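Local coordinates for protein trichothecene 3-O-acetyltransferase (Gibberella zeae, PDB 2RKV) that acetylates the 3-hydroxyl group of trichothecene mycotoxins such as T-2 toxin and deoxynivalenol, probably with acetyl-coenzyme A as the acetyl donor, at residues L16-Q22 against V152-G157; M159-G163 against V293-P297; A247-D253 against S326-S332. One frame throughout, in Å; residues are numbered along the deposited sequence.

Contact 1: residues L16-Q22 against V152-G157. With ZBA (12,13-Epoxytrichothec-9-ene-3,4,8,15-tetrol-4,15-diacetate-8-isovalerate), chain D.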
loop_
_atom_site.group_PDB
_atom_site.type_symbol
_atom_site.label_atom_id
_atom_site.label_comp_id
_atom_site.label_asym_id
_atom_site.label_seq_id
_atom_site.Cartn_x
_atom_site.Cartn_y
_atom_site.Cartn_z
ATOM N N LEU A 16 -4.007 5.362 -10.009
ATOM C CA LEU A 16 -3.550 3.989 -9.807
ATOM C C LEU A 16 -2.842 3.440 -11.042
ATOM O O LEU A 16 -1.892 2.657 -10.927
ATOM C CB LEU A 16 -4.725 3.093 -9.419
ATOM C CG LEU A 16 -5.433 3.462 -8.116
ATOM C CD1 LEU A 16 -6.464 2.405 -7.779
ATOM C CD2 LEU A 16 -4.449 3.632 -6.963
ATOM N N LEU A 17 -3.290 3.875 -12.215
ATOM C CA LEU A 17 -2.720 3.408 -13.483
ATOM C C LEU A 17 -1.281 3.850 -13.759
ATOM O O LEU A 17 -0.626 3.294 -14.646
ATOM C CB LEU A 17 -3.637 3.765 -14.664
ATOM C CG LEU A 17 -4.910 2.926 -14.839
ATOM C CD1 LEU A 17 -5.748 3.468 -15.977
ATOM C CD2 LEU A 17 -4.555 1.464 -15.091
ATOM N N SER A 18 -0.778 4.823 -12.993
ATOM C CA SER A 18 0.585 5.345 -13.198
ATOM C C SER A 18 1.589 4.953 -12.095
ATOM O O SER A 18 2.775 5.324 -12.154
ATOM C CB SER A 18 0.541 6.874 -13.335
ATOM O OG SER A 18 -0.005 7.469 -12.169
ATOM N N ILE A 19 1.118 4.189 -11.114
ATOM C CA ILE A 19 1.869 3.908 -9.891
ATOM C C ILE A 19 2.232 2.427 -9.780
ATOM O O ILE A 19 1.451 1.566 -10.183
ATOM C CB ILE A 19 1.041 4.316 -8.642
ATOM C CG1 ILE A 19 0.926 5.844 -8.544
ATOM C CG2 ILE A 19 1.640 3.745 -7.357
ATOM C CD1 ILE A 19 -0.069 6.310 -7.475
ATOM N N TYR A 20 3.414 2.158 -9.230
ATOM C CA TYR A 20 3.794 0.822 -8.782
ATOM C C TYR A 20 3.940 0.764 -7.266
ATOM O O TYR A 20 4.640 1.594 -6.665
ATOM C CB TYR A 20 5.096 0.372 -9.446
ATOM C CG TYR A 20 4.877 -0.189 -10.826
ATOM C CD1 TYR A 20 4.778 0.648 -11.935
ATOM C CD2 TYR A 20 4.742 -1.566 -11.018
ATOM C CE1 TYR A 20 4.562 0.125 -13.215
ATOM C CE2 TYR A 20 4.532 -2.101 -12.292
ATOM C CZ TYR A 20 4.435 -1.254 -13.377
ATOM O OH TYR A 20 4.223 -1.789 -14.628
ATOM N N THR A 21 3.280 -0.218 -6.651
ATOM C CA THR A 21 3.448 -0.495 -5.222
ATOM C C THR A 21 4.660 -1.394 -5.013
ATOM O O THR A 21 4.729 -2.477 -5.601
ATOM C CB THR A 21 2.216 -1.208 -4.628
ATOM O OG1 THR A 21 1.044 -0.412 -4.855
ATOM C CG2 THR A 21 2.399 -1.454 -3.122
ATOM N N GLN A 22 5.599 -0.953 -4.173
ATOM C CA GLN A 22 6.809 -1.729 -3.876
ATOM C C GLN A 22 6.797 -2.257 -2.449
ATOM O O GLN A 22 6.323 -1.593 -1.533
ATOM C CB GLN A 22 8.074 -0.878 -4.047
ATOM C CG GLN A 22 8.169 -0.108 -5.358
ATOM C CD GLN A 22 9.126 1.060 -5.253
ATOM O OE1 GLN A 22 9.277 1.657 -4.180
ATOM N NE2 GLN A 22 9.766 1.409 -6.366
ATOM N N VAL A 152 9.315 -6.624 -4.638
ATOM C CA VAL A 152 8.238 -6.894 -5.584
ATOM C C VAL A 152 7.496 -5.601 -5.886
ATOM O O VAL A 152 7.061 -4.911 -4.957
ATOM C CB VAL A 152 7.230 -7.922 -5.023
ATOM C CG1 VAL A 152 6.186 -8.259 -6.068
ATOM C CG2 VAL A 152 7.946 -9.194 -4.528
ATOM N N ASN A 153 7.371 -5.287 -7.178
ATOM C CA ASN A 153 6.569 -4.172 -7.690
ATOM C C ASN A 153 5.289 -4.714 -8.290
ATOM O O ASN A 153 5.329 -5.672 -9.060
ATOM C CB ASN A 153 7.305 -3.449 -8.823
ATOM C CG ASN A 153 8.357 -2.485 -8.323
ATOM O OD1 ASN A 153 9.033 -2.741 -7.333
ATOM N ND2 ASN A 153 8.484 -1.356 -9.008
ATOM N N GLY A 154 4.157 -4.099 -7.950
ATOM C CA GLY A 154 2.880 -4.440 -8.585
ATOM C C GLY A 154 2.251 -3.210 -9.215
ATOM O O GLY A 154 2.169 -2.158 -8.578
ATOM N N GLN A 155 1.788 -3.344 -10.458
ATOM C CA GLN A 155 1.108 -2.249 -11.152
ATOM C C GLN A 155 -0.192 -1.958 -10.410
ATOM O O GLN A 155 -1.045 -2.841 -10.302
ATOM C CB GLN A 155 0.814 -2.633 -12.604
ATOM C CG GLN A 155 0.829 -1.444 -13.563
ATOM C CD GLN A 155 -0.157 -0.381 -13.149
ATOM O OE1 GLN A 155 0.228 0.741 -12.789
ATOM N NE2 GLN A 155 -1.425 -0.734 -13.150
ATOM N N HIS A 156 -0.377 -0.751 -9.894
ATOM C CA HIS A 156 -1.490 -0.499 -9.001
ATOM C C HIS A 156 -2.891 -0.558 -9.601
ATOM O O HIS A 156 -3.800 -0.733 -8.883
ATOM C CB HIS A 156 -1.311 0.847 -8.232
ATOM C CG HIS A 156 -1.923 0.889 -6.859
ATOM N ND1 HIS A 156 -3.114 0.300 -6.523
ATOM C CD2 HIS A 156 -1.475 1.459 -5.728
ATOM C CE1 HIS A 156 -3.384 0.523 -5.252
ATOM N NE2 HIS A 156 -2.405 1.238 -4.750
ATOM N N GLY A 157 -3.007 -0.329 -10.894
ATOM C CA GLY A 157 -4.298 -0.546 -11.567
ATOM C C GLY A 157 -4.674 -2.026 -11.551
ATOM O O GLY A 157 -5.854 -2.383 -11.501
HETATM O O18 ZBA D . -0.603 10.066 -3.445
HETATM C C44 ZBA D . -0.509 9.483 -4.447
HETATM C C45 ZBA D . -0.484 10.076 -5.809
HETATM C C46 ZBA D . 0.861 10.079 -6.372
HETATM C C48 ZBA D . 1.759 10.830 -5.532
HETATM C C47 ZBA D . 1.052 10.744 -7.700
HETATM O O17 ZBA D . -0.371 8.153 -4.463
HETATM C C31 ZBA D . -0.147 7.410 -3.255
HETATM C C30 ZBA D . -1.424 7.073 -2.560
HETATM C C32 ZBA D . 0.674 6.242 -3.656
HETATM C C39 ZBA D . 2.029 6.601 -4.222
HETATM C C33 ZBA D . 0.229 5.028 -3.556
HETATM C C34 ZBA D . -1.100 4.660 -3.016
HETATM O O10 ZBA D . -0.844 4.290 -1.647
HETATM C C29 ZBA D . -2.132 5.804 -3.035
HETATM C C38 ZBA D . -2.608 5.992 -4.471
HETATM O O12 ZBA D . -3.032 7.330 -4.682
HETATM C C40 ZBA D . -4.076 7.613 -5.443
HETATM C C41 ZBA D . -4.282 9.108 -5.510
HETATM O O13 ZBA D . -4.761 6.875 -5.969
HETATM C C28 ZBA D . -3.356 5.415 -2.104
HETATM C C37 ZBA D . -4.532 6.410 -2.165
HETATM C C35 ZBA D . -2.796 5.230 -0.699
HETATM C C25 ZBA D . -1.961 4.013 -0.854
HETATM C C36 ZBA D . -2.833 6.129 0.420
HETATM O O11 ZBA D . -3.807 5.118 0.313
HETATM C C27 ZBA D . -3.794 3.940 -2.392
HETATM C C26 ZBA D . -2.919 3.069 -1.509
HETATM O O16 ZBA D . -2.272 2.046 -2.214
HETATM O O14 ZBA D . -5.138 3.835 -1.913
HETATM C C42 ZBA D . -6.067 2.994 -2.352
HETATM O O15 ZBA D . -7.166 2.964 -1.902
HETATM C C43 ZBA D . -5.548 2.121 -3.371
#
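An antiparallel strand pair that runs out into the HXXXD motif of the BAHD acyltransferases shows how a sheet can hold an active-site histidine in place. The axes of strand segments 20-22 and 152-155 come within 4.5 Å, their directions 154° apart, in the middle of a mixed five-stranded sheet. At the start of 152-157, Val152 packs on helix 161-176, while its O receives a CA-H...O contact from Gln22 CA (3.4 Å). Asn153 faces Gln22 as a non-hydrogen-bonded pair; Gln22 NE2 and Asn153 ND2 both bond Arg119 O, and Gln22 OE1 bonds Arg402 NH1. Gly154 N donates to Thr21 O (2.9 Å) and Gly154 O accepts from Thr21 N (3.0 Å), the two bonds of a hydrogen-bonded pair. Gln155 then lays its CA over the face of the Tyr20 ring, 4.0 Å from the centroid; the phenol reaches Pro135 O. Regular pairing stops at His156, but its N still bonds Ile19 O at 3.0 Å and 168°, so the backbone carrying the ring stays tied. Leu16 CD2 makes a CH-pi contact over one face of the His156 ring, 3.6 Å from its centroid. Consistent with the general-base role of this histidine in BAHD enzymes, His156 NE2 lies 2.7 Å from O16, the toxin's 3-hydroxyl, in a nearly linear hydrogen bond. Gly157 ends the segment, its CA 4.1 Å from Leu17 CD2.

Contact 2: residues M159-G163 against V293-P297; sequences MDMVG and VDARP. With COA (coenzyme A), chain B.
The aspartate of an HXXXD motif often earns its place by structure, and here Arg296 is its partner. Arg296 gives up the most surface to this contact. One residue (Ala295, -93/-1) separates it from Asp294 at the end of strand 286-294; its own backbone is helical (-56/-51), and the side chain runs out extended (chi1 m, chi2 and chi3 t) before chi4 of 71° turns the guanidinium. NH1 meets Asp160 OD2 at 2.9 Å and NH2 meets Asp160 OD1 at 2.9 Å, a two-pronged salt bridge. NH1 also reaches Asp294 OD1 at 2.9 Å, so one arginine links two carboxylates; that same OD1 accepts from Arg296 N (2.9 Å) and caps the turn. Val162, in the first turn of helix 161-176 with chi1 t, supplies the apolar part: its CG1 lies over one face of the guanidinium, 3.7 Å from Arg296 NE, and its CG2 is 3.8 Å from Asp294 OD2. The nearest CA atoms, of Val162 and Asp294, are 7.4 Å apart, so side chains span the gap. Asp160 (-86/-178, chi1 p) is the N-cap, its OD1 accepting from Gly163 N at 2.8 Å. Asp294 N donates to O9P of coenzyme A at 2.7 Å, putting the network beside the cofactor. Leu309 N, just ahead of strand 310-318, also bonds Asp160 OD2; helix 340-356 packs against Val293 and Ala295, while Met161 leans on strand 20-28.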
loop_
_atom_site.group_PDB
_atom_site.type_symbol
_atom_site.label_atom_id
_atom_site.label_comp_id
_atom_site.label_asym_id
_atom_site.label_seq_id
_atom_site.Cartn_x
_atom_site.Cartn_y
_atom_site.Cartn_z
ATOM N N MET A 159 -3.543 -4.267 -9.188
ATOM C CA MET A 159 -3.599 -4.836 -7.841
ATOM C C MET A 159 -3.418 -3.800 -6.753
ATOM O O MET A 159 -2.590 -2.904 -6.881
ATOM C CB MET A 159 -2.536 -5.937 -7.668
ATOM C CG MET A 159 -1.084 -5.463 -7.784
ATOM S SD MET A 159 0.092 -6.849 -7.874
ATOM C CE MET A 159 -0.190 -7.363 -9.569
ATOM N N ASP A 160 -4.200 -3.942 -5.682
ATOM C CA ASP A 160 -3.891 -3.254 -4.435
ATOM C C ASP A 160 -2.913 -4.143 -3.651
ATOM O O ASP A 160 -2.497 -5.206 -4.148
ATOM C CB ASP A 160 -5.178 -2.931 -3.646
ATOM C CG ASP A 160 -6.073 -4.156 -3.433
ATOM O OD1 ASP A 160 -5.536 -5.281 -3.322
ATOM O OD2 ASP A 160 -7.314 -3.995 -3.349
ATOM N N MET A 161 -2.520 -3.732 -2.448
ATOM C CA MET A 161 -1.551 -4.538 -1.699
ATOM C C MET A 161 -2.127 -5.881 -1.233
ATOM O O MET A 161 -1.386 -6.859 -1.077
ATOM C CB MET A 161 -0.928 -3.746 -0.540
ATOM C CG MET A 161 0.045 -4.550 0.304
ATOM S SD MET A 161 1.379 -5.298 -0.665
ATOM C CE MET A 161 2.646 -4.033 -0.514
ATOM N N VAL A 162 -3.445 -5.942 -1.022
ATOM C CA VAL A 162 -4.076 -7.218 -0.659
ATOM C C VAL A 162 -3.937 -8.186 -1.848
ATOM O O VAL A 162 -3.545 -9.344 -1.671
ATOM C CB VAL A 162 -5.547 -7.044 -0.231
ATOM C CG1 VAL A 162 -6.257 -8.402 -0.064
ATOM C CG2 VAL A 162 -5.608 -6.236 1.087
ATOM N N GLY A 163 -4.218 -7.686 -3.050
ATOM C CA GLY A 163 -4.056 -8.492 -4.265
ATOM C C GLY A 163 -2.597 -8.859 -4.493
ATOM O O GLY A 163 -2.269 -9.998 -4.852
ATOM N N VAL A 293 -9.155 1.237 2.680
ATOM C CA VAL A 293 -9.930 0.120 3.208
ATOM C C VAL A 293 -10.127 -0.919 2.097
ATOM O O VAL A 293 -10.641 -0.597 1.023
ATOM C CB VAL A 293 -11.309 0.581 3.766
ATOM C CG1 VAL A 293 -12.107 -0.610 4.334
ATOM C CG2 VAL A 293 -11.116 1.647 4.843
ATOM N N ASP A 294 -9.717 -2.153 2.380
ATOM C CA ASP A 294 -9.963 -3.303 1.510
ATOM C C ASP A 294 -11.465 -3.507 1.432
ATOM O O ASP A 294 -12.135 -3.666 2.468
ATOM C CB ASP A 294 -9.268 -4.548 2.090
ATOM C CG ASP A 294 -9.559 -5.836 1.307
ATOM O OD1 ASP A 294 -10.070 -5.772 0.163
ATOM O OD2 ASP A 294 -9.243 -6.920 1.858
ATOM N N ALA A 295 -11.991 -3.486 0.206
ATOM C CA ALA A 295 -13.425 -3.610 -0.026
ATOM C C ALA A 295 -13.867 -5.052 -0.282
ATOM O O ALA A 295 -15.060 -5.314 -0.461
ATOM C CB ALA A 295 -13.866 -2.695 -1.167
ATOM N N ARG A 296 -12.915 -5.987 -0.290
ATOM C CA ARG A 296 -13.260 -7.392 -0.546
ATOM C C ARG A 296 -14.323 -7.932 0.427
ATOM O O ARG A 296 -15.326 -8.493 -0.020
ATOM C CB ARG A 296 -12.021 -8.293 -0.555
ATOM C CG ARG A 296 -11.151 -8.161 -1.808
ATOM C CD ARG A 296 -9.787 -8.798 -1.551
ATOM N NE ARG A 296 -8.839 -8.589 -2.651
ATOM C CZ ARG A 296 -8.273 -7.428 -2.964
ATOM N NH1 ARG A 296 -8.540 -6.325 -2.253
ATOM N NH2 ARG A 296 -7.414 -7.376 -3.979
ATOM N N PRO A 297 -14.119 -7.754 1.748
ATOM C CA PRO A 297 -15.123 -8.279 2.696
ATOM C C PRO A 297 -16.538 -7.720 2.472
ATOM O O PRO A 297 -17.496 -8.494 2.411
ATOM C CB PRO A 297 -14.563 -7.874 4.060
ATOM C CG PRO A 297 -13.080 -7.739 3.832
ATOM C CD PRO A 297 -12.986 -7.132 2.460
HETATM N N1A COA B . -15.429 -6.950 20.385
HETATM C C2A COA B . -14.205 -6.322 20.483
HETATM N N3A COA B . -13.394 -6.199 19.372
HETATM C C4A COA B . -13.818 -6.702 18.182
HETATM C C5A COA B . -15.057 -7.336 18.064
HETATM C C6A COA B . -15.876 -7.465 19.183
HETATM N N6A COA B . -16.925 -8.292 19.148
HETATM N N7A COA B . -15.210 -7.727 16.773
HETATM C C8A COA B . -14.107 -7.358 16.080
HETATM N N9A COA B . -13.241 -6.723 16.940
HETATM C C1B COA B . -11.903 -6.202 16.627
HETATM C C2B COA B . -10.943 -7.358 16.437
HETATM O O2B COA B . -10.509 -7.866 17.666
HETATM C C3B COA B . -9.844 -6.683 15.652
HETATM O O3B COA B . -9.121 -5.849 16.504
HETATM P P3B COA B . -7.611 -6.173 16.886
HETATM O O7A COA B . -6.817 -6.278 15.601
HETATM O O8A COA B . -7.639 -7.479 17.638
HETATM O O9A COA B . -7.112 -5.063 17.768
HETATM C C4B COA B . -10.598 -5.708 14.791
HETATM O O4B COA B . -11.867 -5.498 15.397
HETATM C C5B COA B . -10.737 -6.230 13.383
HETATM O O5B COA B . -11.221 -5.102 12.730
HETATM P P1A COA B . -11.117 -4.963 11.149
HETATM O O1A COA B . -11.466 -6.286 10.471
HETATM O O2A COA B . -11.980 -3.803 10.708
HETATM O O3A COA B . -9.562 -4.791 10.823
HETATM P P2A COA B . -8.560 -3.693 11.397
HETATM O O4A COA B . -7.320 -4.409 11.879
HETATM O O5A COA B . -9.196 -2.756 12.385
HETATM O O6A COA B . -8.201 -2.856 10.089
HETATM C CBP COA B . -8.667 -1.718 8.058
HETATM C CCP COA B . -9.130 -1.972 9.491
HETATM C CDP COA B . -7.270 -1.093 8.081
HETATM C CEP COA B . -9.611 -0.716 7.396
HETATM C CAP COA B . -8.666 -3.073 7.334
HETATM O OAP COA B . -9.962 -3.639 7.312
HETATM C C9P COA B . -8.202 -2.954 5.920
HETATM O O9P COA B . -9.142 -2.686 4.920
HETATM N N8P COA B . -6.900 -3.118 5.726
HETATM C C7P COA B . -6.281 -2.991 4.430
HETATM C C6P COA B . -6.123 -1.524 4.058
HETATM C C5P COA B . -5.441 -1.502 2.723
HETATM O O5P COA B . -5.867 -2.225 1.798
HETATM N N4P COA B . -4.392 -0.697 2.616
#

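Contact 3: residues A247-D253 against S326-S332; sequences AATKTLD and SLGATAS
The last residues of helix 238-249 and the chain leaving it pack very closely on the start of helix 327-335, which offers a glycine. Ala247 to Thr249 are helical, Lys250 keeps to similar angles (-70/-15), Thr251 departs at -128/31, and Leu252 and Asp253 are extended (psi near 150°). The hollow is Gly328: its CA sits 3.7 Å from Ala248 CA and 3.2 Å from Ala248 O. A CB there would fall 2.2 Å from Thr251 O and 2.5 Å from Ala248 O, so the two carbonyls occupy the space a side chain would need. Beside this hollow Leu327 (chi1 t, chi2 p) is a bump, touching Ala247 CB through CD2 (4.0 Å) and Ala248 CB through CG (4.1 Å); Ala331 CB meets Ala248 CB at 4.2 Å. The polar pattern is that of a capped helix start. Ser326 is the N-cap, its OG (chi1 p) accepting from Ala329 N at 3.0 Å, while Thr251 OG1 (chi1 p) accepts from Gly328 N at 2.8 Å and donates to Ala247 O at 2.9 Å. Next to Thr251, Leu252 (m, t) reaches across one turn of helix 327-335, its CD2 3.7 Å from Gly328 O and 3.5 Å from Ser332 OG, with Val259 also against it. Ser332 OG (chi1 m) donates to Gly328 O (2.8 Å) and accepts from Asp253 N (3.1 Å). One water bridges Asp253 OD2 (2.5 Å) and Ala329 O (2.7 Å).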
loop_
_atom_site.group_PDB
_atom_site.type_symbol
_atom_site.label_atom_id
_atom_site.label_comp_id
_atom_site.label_asym_id
_atom_site.label_seq_id
_atom_site.Cartn_x
_atom_site.Cartn_y
_atom_site.Cartn_z
ATOM N N ALA A 247 -5.899 2.920 25.779
ATOM C CA ALA A 247 -6.205 4.355 25.914
ATOM C C ALA A 247 -7.435 4.779 25.101
ATOM O O ALA A 247 -8.281 5.532 25.583
ATOM C CB ALA A 247 -4.994 5.185 25.527
ATOM N N ALA A 248 -7.523 4.276 23.868
ATOM C CA ALA A 248 -8.676 4.497 23.003
ATOM C C ALA A 248 -9.945 3.830 23.531
ATOM O O ALA A 248 -11.009 4.445 23.560
ATOM C CB ALA A 248 -8.373 3.998 21.598
ATOM N N THR A 249 -9.824 2.570 23.946
ATOM C CA THR A 249 -10.969 1.773 24.404
ATOM C C THR A 249 -11.638 2.417 25.623
ATOM O O THR A 249 -12.863 2.401 25.754
ATOM C CB THR A 249 -10.533 0.316 24.684
ATOM O OG1 THR A 249 -10.053 -0.265 23.462
ATOM C CG2 THR A 249 -11.670 -0.534 25.241
ATOM N N LYS A 250 -10.822 3.014 26.490
ATOM C CA LYS A 250 -11.325 3.696 27.683
ATOM C C LYS A 250 -12.085 4.981 27.385
ATOM O O LYS A 250 -12.777 5.505 28.267
ATOM C CB LYS A 250 -10.177 4.029 28.620
ATOM C CG LYS A 250 -9.683 2.871 29.431
ATOM C CD LYS A 250 -8.471 3.332 30.215
ATOM C CE LYS A 250 -8.011 2.289 31.188
ATOM N NZ LYS A 250 -6.636 2.615 31.670
ATOM N N THR A 251 -11.953 5.502 26.165
ATOM C CA THR A 251 -12.501 6.824 25.845
ATOM C C THR A 251 -13.392 6.858 24.596
ATOM O O THR A 251 -13.462 7.872 23.901
ATOM C CB THR A 251 -11.375 7.890 25.734
ATOM O OG1 THR A 251 -10.340 7.423 24.854
ATOM C CG2 THR A 251 -10.769 8.194 27.113
ATOM N N LEU A 252 -14.084 5.756 24.324
ATOM C CA LEU A 252 -14.898 5.650 23.117
ATOM C C LEU A 252 -16.172 6.477 23.173
ATOM O O LEU A 252 -16.737 6.682 24.253
ATOM C CB LEU A 252 -15.250 4.187 22.852
ATOM C CG LEU A 252 -14.050 3.298 22.531
ATOM C CD1 LEU A 252 -14.524 1.903 22.231
ATOM C CD2 LEU A 252 -13.266 3.869 21.357
ATOM N N ASP A 253 -16.617 6.935 22.002
ATOM C CA ASP A 253 -17.948 7.529 21.841
ATOM C C ASP A 253 -19.026 6.519 22.229
ATOM O O ASP A 253 -18.818 5.304 22.115
ATOM C CB ASP A 253 -18.180 7.950 20.390
ATOM C CG ASP A 253 -17.446 9.226 20.014
ATOM O OD1 ASP A 253 -16.693 9.796 20.842
ATOM O OD2 ASP A 253 -17.639 9.670 18.863
ATOM N N SER A 326 -10.096 13.187 23.052
ATOM C CA SER A 326 -9.488 11.945 23.541
ATOM C C SER A 326 -9.055 11.046 22.382
ATOM O O SER A 326 -9.519 11.219 21.251
ATOM C CB SER A 326 -10.468 11.170 24.424
ATOM O OG SER A 326 -11.561 10.691 23.661
ATOM N N LEU A 327 -8.178 10.085 22.672
ATOM C CA LEU A 327 -7.765 9.117 21.647
ATOM C C LEU A 327 -8.958 8.300 21.162
ATOM O O LEU A 327 -9.104 8.042 19.963
ATOM C CB LEU A 327 -6.665 8.185 22.161
ATOM C CG LEU A 327 -6.014 7.299 21.083
ATOM C CD1 LEU A 327 -5.422 8.146 19.954
ATOM C CD2 LEU A 327 -4.965 6.354 21.681
ATOM N N GLY A 328 -9.808 7.895 22.105
ATOM C CA GLY A 328 -11.023 7.154 21.797
ATOM C C GLY A 328 -12.004 7.914 20.927
ATOM O O GLY A 328 -12.652 7.322 20.063
ATOM N N ALA A 329 -12.131 9.226 21.156
ATOM C CA ALA A 329 -12.974 10.066 20.309
ATOM C C ALA A 329 -12.484 10.005 18.860
ATOM O O ALA A 329 -13.282 9.855 17.941
ATOM C CB ALA A 329 -12.994 11.513 20.811
ATOM N N THR A 330 -11.163 10.077 18.675
ATOM C CA THR A 330 -10.584 10.076 17.327
ATOM C C THR A 330 -10.714 8.688 16.688
ATOM O O THR A 330 -11.079 8.565 15.509
ATOM C CB THR A 330 -9.124 10.539 17.340
ATOM O OG1 THR A 330 -9.024 11.780 18.062
ATOM C CG2 THR A 330 -8.637 10.743 15.919
ATOM N N ALA A 331 -10.452 7.648 17.476
ATOM C CA ALA A 331 -10.552 6.272 16.975
ATOM C C ALA A 331 -11.994 5.940 16.597
ATOM O O ALA A 331 -12.244 5.247 15.604
ATOM C CB ALA A 331 -10.016 5.277 17.997
ATOM N N SER A 332 -12.944 6.461 17.378
ATOM C CA SER A 332 -14.364 6.310 17.078
ATOM C C SER A 332 -14.748 6.882 15.708
ATOM O O SER A 332 -15.557 6.283 14.992
ATOM C CB SER A 332 -15.218 6.929 18.192
ATOM O OG SER A 332 -15.078 6.178 19.389
HETATM O O HOH W 1 -15.725 10.943 17.839
#

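Contacts 1 and 2 share the HXXXD motif, its histidine in the first and its aspartate in the second, and their centres lie 13 Å apart. They touch directly: Thr21 CG2 packs 3.7 Å from Met161 CE, and Gly154 CA 3.8 Å from Met159 SD. The toxin and the modelled part of coenzyme A approach each other beside them, the side chain of His156 being about 8 Å from coenzyme A. Contact 3 is remote, its centre about 35 Å from that of contact 1 and 26 Å from that of contact 2, yet coenzyme A relates it to the latter: the cofactor bonds Asp294 at its pantetheine and also Lys245 and Arg335, which lie on the two helices that meet in contact 3.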